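Local coordinates for NDP-N-acetyl-D-galactosaminuronic acid dehydrogenase (Methanosarcina mazei Go1, PDB 3G79), which probably oxidises UDP-N-acetyl-alpha-D-mannosamine to the corresponding uronate in two NAD-dependent steps, as a member of the UDP-glucose/GDP-mannose dehydrogenase family, at residues 430-435 against 455-460; 200-205 against 226-231. All coordinates share one frame; numbering follows the deposited sequence.

Contact 1: 430-435 against 455-460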
loop_
_atom_site.group_PDB
_atom_site.type_symbol
_atom_site.label_atom_id
_atom_site.label_comp_id
_atom_site.label_asym_id
_atom_site.label_seq_id
_atom_site.Cartn_x
_atom_site.Cartn_y
_atom_site.Cartn_z
ATOM N N LEU A 430 -15.842 -5.315 -27.288
ATOM C CA LEU A 430 -15.974 -4.278 -28.327
ATOM C C LEU A 430 -14.866 -4.379 -29.379
ATOM O O LEU A 430 -13.667 -4.258 -29.067
ATOM C CB LEU A 430 -16.017 -2.863 -27.714
ATOM C CG LEU A 430 -16.208 -1.651 -28.647
ATOM C CD1 LEU A 430 -17.633 -1.523 -29.164
ATOM C CD2 LEU A 430 -15.810 -0.371 -27.973
ATOM N N LYS A 431 -15.277 -4.586 -30.626
ATOM C CA LYS A 431 -14.338 -4.749 -31.744
ATOM C C LYS A 431 -14.230 -3.457 -32.565
ATOM O O LYS A 431 -15.245 -2.780 -32.810
ATOM C CB LYS A 431 -14.714 -5.968 -32.626
ATOM C CG LYS A 431 -16.164 -6.460 -32.468
ATOM C CD LYS A 431 -16.712 -7.154 -33.738
ATOM C CE LYS A 431 -18.259 -7.301 -33.679
ATOM N NZ LYS A 431 -18.941 -7.270 -35.029
ATOM N N ALA A 432 -13.004 -3.117 -32.977
ATOM C CA ALA A 432 -12.747 -1.842 -33.640
ATOM C C ALA A 432 -13.664 -1.555 -34.853
ATOM O O ALA A 432 -14.263 -0.486 -34.932
ATOM C CB ALA A 432 -11.250 -1.711 -34.030
ATOM N N ASP A 433 -13.761 -2.505 -35.782
ATOM C CA ASP A 433 -14.577 -2.380 -36.994
ATOM C C ASP A 433 -15.955 -1.822 -36.713
ATOM O O ASP A 433 -16.426 -0.890 -37.378
ATOM C CB ASP A 433 -14.828 -3.762 -37.606
ATOM C CG ASP A 433 -13.660 -4.297 -38.353
ATOM O OD1 ASP A 433 -12.800 -3.498 -38.758
ATOM O OD2 ASP A 433 -13.616 -5.542 -38.524
ATOM N N TRP A 434 -16.589 -2.446 -35.729
ATOM C CA TRP A 434 -17.973 -2.220 -35.405
ATOM C C TRP A 434 -18.169 -0.810 -34.874
ATOM O O TRP A 434 -19.037 -0.081 -35.348
ATOM C CB TRP A 434 -18.438 -3.255 -34.388
ATOM C CG TRP A 434 -19.877 -3.228 -34.160
ATOM C CD1 TRP A 434 -20.826 -3.929 -34.846
ATOM C CD2 TRP A 434 -20.576 -2.468 -33.166
ATOM N NE1 TRP A 434 -22.081 -3.652 -34.336
ATOM C CE2 TRP A 434 -21.953 -2.754 -33.309
ATOM C CE3 TRP A 434 -20.175 -1.576 -32.171
ATOM C CZ2 TRP A 434 -22.931 -2.179 -32.489
ATOM C CZ3 TRP A 434 -21.146 -1.008 -31.359
ATOM C CH2 TRP A 434 -22.508 -1.314 -31.524
ATOM N N ALA A 435 -17.349 -0.425 -33.912
ATOM C CA ALA A 435 -17.439 0.916 -33.326
ATOM C C ALA A 435 -17.118 1.961 -34.374
ATOM O O ALA A 435 -17.725 3.035 -34.394
ATOM C CB ALA A 435 -16.512 1.056 -32.118
ATOM N N PRO A 455 -5.157 -1.120 -27.721
ATOM C CA PRO A 455 -4.805 0.059 -28.527
ATOM C C PRO A 455 -4.537 -0.239 -30.001
ATOM O O PRO A 455 -5.066 0.466 -30.864
ATOM C CB PRO A 455 -3.521 0.595 -27.868
ATOM C CG PRO A 455 -3.461 -0.036 -26.517
ATOM C CD PRO A 455 -4.225 -1.338 -26.597
ATOM N N ASP A 456 -3.725 -1.253 -30.313
ATOM C CA ASP A 456 -3.274 -1.382 -31.697
ATOM C C ASP A 456 -4.382 -1.751 -32.659
ATOM O O ASP A 456 -4.425 -1.250 -33.785
ATOM C CB ASP A 456 -2.060 -2.293 -31.819
ATOM C CG ASP A 456 -0.830 -1.719 -31.095
ATOM O OD1 ASP A 456 -0.798 -0.506 -30.823
ATOM O OD2 ASP A 456 0.104 -2.482 -30.788
ATOM N N GLU A 457 -5.308 -2.586 -32.189
ATOM C CA GLU A 457 -6.512 -2.916 -32.931
ATOM C C GLU A 457 -7.247 -1.641 -33.404
ATOM O O GLU A 457 -7.609 -1.520 -34.577
ATOM C CB GLU A 457 -7.418 -3.789 -32.076
ATOM C CG GLU A 457 -8.630 -4.374 -32.810
ATOM C CD GLU A 457 -9.624 -5.032 -31.860
ATOM O OE1 GLU A 457 -10.834 -5.109 -32.214
ATOM O OE2 GLU A 457 -9.198 -5.468 -30.756
ATOM N N PHE A 458 -7.418 -0.696 -32.492
ATOM C CA PHE A 458 -8.195 0.499 -32.742
ATOM C C PHE A 458 -7.422 1.589 -33.467
ATOM O O PHE A 458 -7.991 2.272 -34.338
ATOM C CB PHE A 458 -8.791 1.029 -31.433
ATOM C CG PHE A 458 -9.959 0.209 -30.922
ATOM C CD1 PHE A 458 -11.252 0.730 -30.939
ATOM C CD2 PHE A 458 -9.766 -1.083 -30.432
ATOM C CE1 PHE A 458 -12.320 -0.004 -30.463
ATOM C CE2 PHE A 458 -10.837 -1.833 -29.945
ATOM C CZ PHE A 458 -12.114 -1.301 -29.971
ATOM N N ILE A 459 -6.146 1.749 -33.118
ATOM C CA ILE A 459 -5.259 2.668 -33.824
ATOM C C ILE A 459 -5.135 2.275 -35.318
ATOM O O ILE A 459 -5.255 3.116 -36.213
ATOM C CB ILE A 459 -3.870 2.711 -33.144
ATOM C CG1 ILE A 459 -3.929 3.395 -31.773
ATOM C CG2 ILE A 459 -2.882 3.396 -33.991
ATOM C CD1 ILE A 459 -2.633 3.246 -30.964
ATOM N N GLY A 460 -4.933 0.986 -35.580
ATOM C CA GLY A 460 -4.742 0.504 -36.959
ATOM C C GLY A 460 -5.959 0.677 -37.849
ATOM O O GLY A 460 -5.887 0.519 -39.066
#
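A432 and F458 carry a helix-to-helix contact, apolar at its middle and polar on one flank, joining the start of helix 432-439 to the short helix 455-459 near the end of the chain. The methyl CB of A432 stands over the centre of the F458 ring, 3.8 Å from its centroid and only 7° off the ring normal, a well-centred CH-pi contact. With CG of F458 anti to the carbonyl carbon (chi1 -74°), CG comes to 3.9 Å from A432 CB. At the rim of the same ring, in its plane, L430 O lies 3.5 Å from F458 CZ, while L430 CD2 approaches CZ more loosely. Both helices belong to the C-terminal Rossmann-like unit, which in this family binds the UDP moiety and whose parallel sheet includes strands 445-448 and 464-467; F463, just before the latter strand, meets the F458 ring edge-to-face. A leucine in place of F458 would probably leave the A432 methyl without its flat aromatic seat and L430 O without its neighbour at the ring edge. On the exposed flank E457 reaches across with its chain extended, its CG anti to the backbone N (chi1 -172°). OE1 accepts a nearly straight hydrogen bond from A432 N, at 3.0 Å, the N-H arriving from above the carboxylate plane. Since K431 is the N-cap residue, this carboxylate serves a first-turn amide, where the helix dipole would probably favour its negative charge.

Contact 2: 200-205 against 226-231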
loop_
_atom_site.group_PDB
_atom_site.type_symbol
_atom_site.label_atom_id
_atom_site.label_comp_id
_atom_site.label_asym_id
_atom_site.label_seq_id
_atom_site.Cartn_x
_atom_site.Cartn_y
_atom_site.Cartn_z
ATOM N N GLY A 200 -14.468 -5.058 19.715
ATOM C CA GLY A 200 -13.824 -4.073 20.570
ATOM C C GLY A 200 -14.718 -3.590 21.681
ATOM O O GLY A 200 -15.834 -3.089 21.421
ATOM N N GLY A 201 -14.246 -3.757 22.926
ATOM C CA GLY A 201 -15.067 -3.392 24.095
ATOM C C GLY A 201 -14.599 -2.048 24.563
ATOM O O GLY A 201 -13.494 -1.629 24.213
ATOM N N ILE A 202 -15.427 -1.367 25.343
ATOM C CA ILE A 202 -15.064 -0.061 25.908
ATOM C C ILE A 202 -14.029 -0.138 27.056
ATOM O O ILE A 202 -13.502 0.885 27.504
ATOM C CB ILE A 202 -16.308 0.733 26.373
ATOM C CG1 ILE A 202 -16.984 0.049 27.557
ATOM C CG2 ILE A 202 -17.270 0.914 25.232
ATOM C CD1 ILE A 202 -18.123 0.871 28.166
ATOM N N ASP A 203 -13.806 -1.361 27.542
ATOM C CA ASP A 203 -12.804 -1.707 28.537
ATOM C C ASP A 203 -12.561 -3.178 28.341
ATOM O O ASP A 203 -13.313 -3.826 27.590
ATOM C CB ASP A 203 -13.259 -1.435 29.975
ATOM C CG ASP A 203 -14.736 -1.737 30.217
ATOM O OD1 ASP A 203 -15.303 -1.030 31.060
ATOM O OD2 ASP A 203 -15.333 -2.669 29.619
ATOM N N GLU A 204 -11.522 -3.705 28.989
ATOM C CA GLU A 204 -11.107 -5.092 28.805
ATOM C C GLU A 204 -12.192 -6.075 29.222
ATOM O O GLU A 204 -12.368 -7.108 28.582
ATOM C CB GLU A 204 -9.792 -5.387 29.531
ATOM C CG GLU A 204 -8.787 -4.208 29.498
ATOM C CD GLU A 204 -7.715 -4.280 28.392
ATOM O OE1 GLU A 204 -7.237 -3.192 27.991
ATOM O OE2 GLU A 204 -7.322 -5.387 27.955
ATOM N N ALA A 205 -12.958 -5.728 30.241
ATOM C CA ALA A 205 -14.050 -6.575 30.698
ATOM C C ALA A 205 -15.117 -6.803 29.622
ATOM O O ALA A 205 -15.582 -7.942 29.449
ATOM C CB ALA A 205 -14.672 -6.006 31.969
ATOM N N MET A 226 -9.991 -5.911 20.569
ATOM C CA MET A 226 -9.398 -4.573 20.762
ATOM C C MET A 226 -10.380 -3.613 21.516
ATOM O O MET A 226 -11.404 -4.050 22.034
ATOM C CB MET A 226 -8.959 -3.995 19.403
ATOM C CG MET A 226 -10.062 -3.826 18.318
ATOM S SD MET A 226 -9.656 -3.296 16.618
ATOM C CE MET A 226 -8.938 -4.816 16.001
ATOM N N SER A 227 -10.070 -2.320 21.560
ATOM C CA SER A 227 -10.966 -1.347 22.166
ATOM C C SER A 227 -12.105 -1.097 21.195
ATOM O O SER A 227 -11.947 -1.308 20.003
ATOM C CB SER A 227 -10.224 -0.031 22.453
ATOM O OG SER A 227 -9.949 0.620 21.231
ATOM N N ALA A 228 -13.250 -0.665 21.680
ATOM C CA ALA A 228 -14.386 -0.288 20.805
ATOM C C ALA A 228 -13.981 0.756 19.753
ATOM O O ALA A 228 -14.320 0.625 18.544
ATOM C CB ALA A 228 -15.517 0.242 21.644
ATOM N N THR A 229 -13.282 1.798 20.209
ATOM C CA THR A 229 -12.849 2.870 19.325
ATOM C C THR A 229 -11.911 2.322 18.259
ATOM O O THR A 229 -11.990 2.742 17.116
ATOM C CB THR A 229 -12.156 4.019 20.098
ATOM O OG1 THR A 229 -13.073 4.574 21.059
ATOM C CG2 THR A 229 -11.723 5.132 19.157
ATOM N N ALA A 230 -11.037 1.384 18.617
ATOM C CA ALA A 230 -10.104 0.789 17.645
ATOM C C ALA A 230 -10.868 -0.041 16.604
ATOM O O ALA A 230 -10.525 -0.061 15.435
ATOM C CB ALA A 230 -9.093 -0.048 18.356
ATOM N N ALA A 231 -11.942 -0.681 17.047
ATOM C CA ALA A 231 -12.807 -1.449 16.169
ATOM C C ALA A 231 -13.392 -0.550 15.135
ATOM O O ALA A 231 -13.364 -0.883 14.003
ATOM C CB ALA A 231 -13.951 -2.193 16.983
#
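G200 lies against M226, S227 and A228 where two neighbouring parallel strands, 197-201 and 223-227, run out at their C-terminal ends. It pairs with M226 and has no side chain on the face of the sheet to which M226 points; a CB there would run into S227 O and the methyl of A231. The absence of a side chain lets A231 CB come to 4.0 Å from G200 N, and A228 CB approaches G200 O at 3.4 Å. The CA of A228 also makes a CA-H...O contact with that carbonyl oxygen.

G201 follows, paired with S227. Its N-H is directed at M226 O in a bent hydrogen bond of 3.0 Å, though the position of that oxygen is less certain; T207 OG1, on helix 204-214, is also hydrogen-bonded to G201 N. The carbonyl of G201 accepts from A228 N at 2.7 Å, the donor standing 60° out of the carbonyl plane. S227 CA adds a CA-H...O contact to G201 O.

I202 follows the end of the strand; its CG2, anti to the carbonyl carbon and beside the backbone N, rests 4.0 Å from A228 CB. D203 then N-caps helix 204-214, which carries the chain through a beta-alpha-beta unit to strand 223-227 and on into the long helix 228-258. S227 caps that helix: its OG, between the backbone N and the carbonyl carbon (chi1 71°), accepts from A230 N at 2.9 Å. I261 of the second subunit packs against S227.

Of the first-turn amides of helix 228-258, A228 N is therefore met by a strand carbonyl and A230 N by a serine hydroxyl, so the start of the helix is tied both to the neighbouring strand and to its own N-cap.

Overall arrangement
Contacts 1 and 2 are both largely buried, yet they join different elements. Contact 2 links adjacent strands at the edge of the mixed sheet, and the start of the long helix 228-258, in the N-terminal half and touches the second subunit; contact 1 joins two helices in the C-terminal part, with a solvent-exposed flank and no other subunit touching it. They lie on opposite sides of the chain's centre, about 56 Å apart between centres. The chemistry follows the setting: backbone bonding and close approach over glycine at the sheet edge, against an aromatic face and a carboxylate between helices. In both, a first-turn helix amide is bonded across the contact, by a main-chain carbonyl or an acidic side chain respectively in contacts 2 and 1.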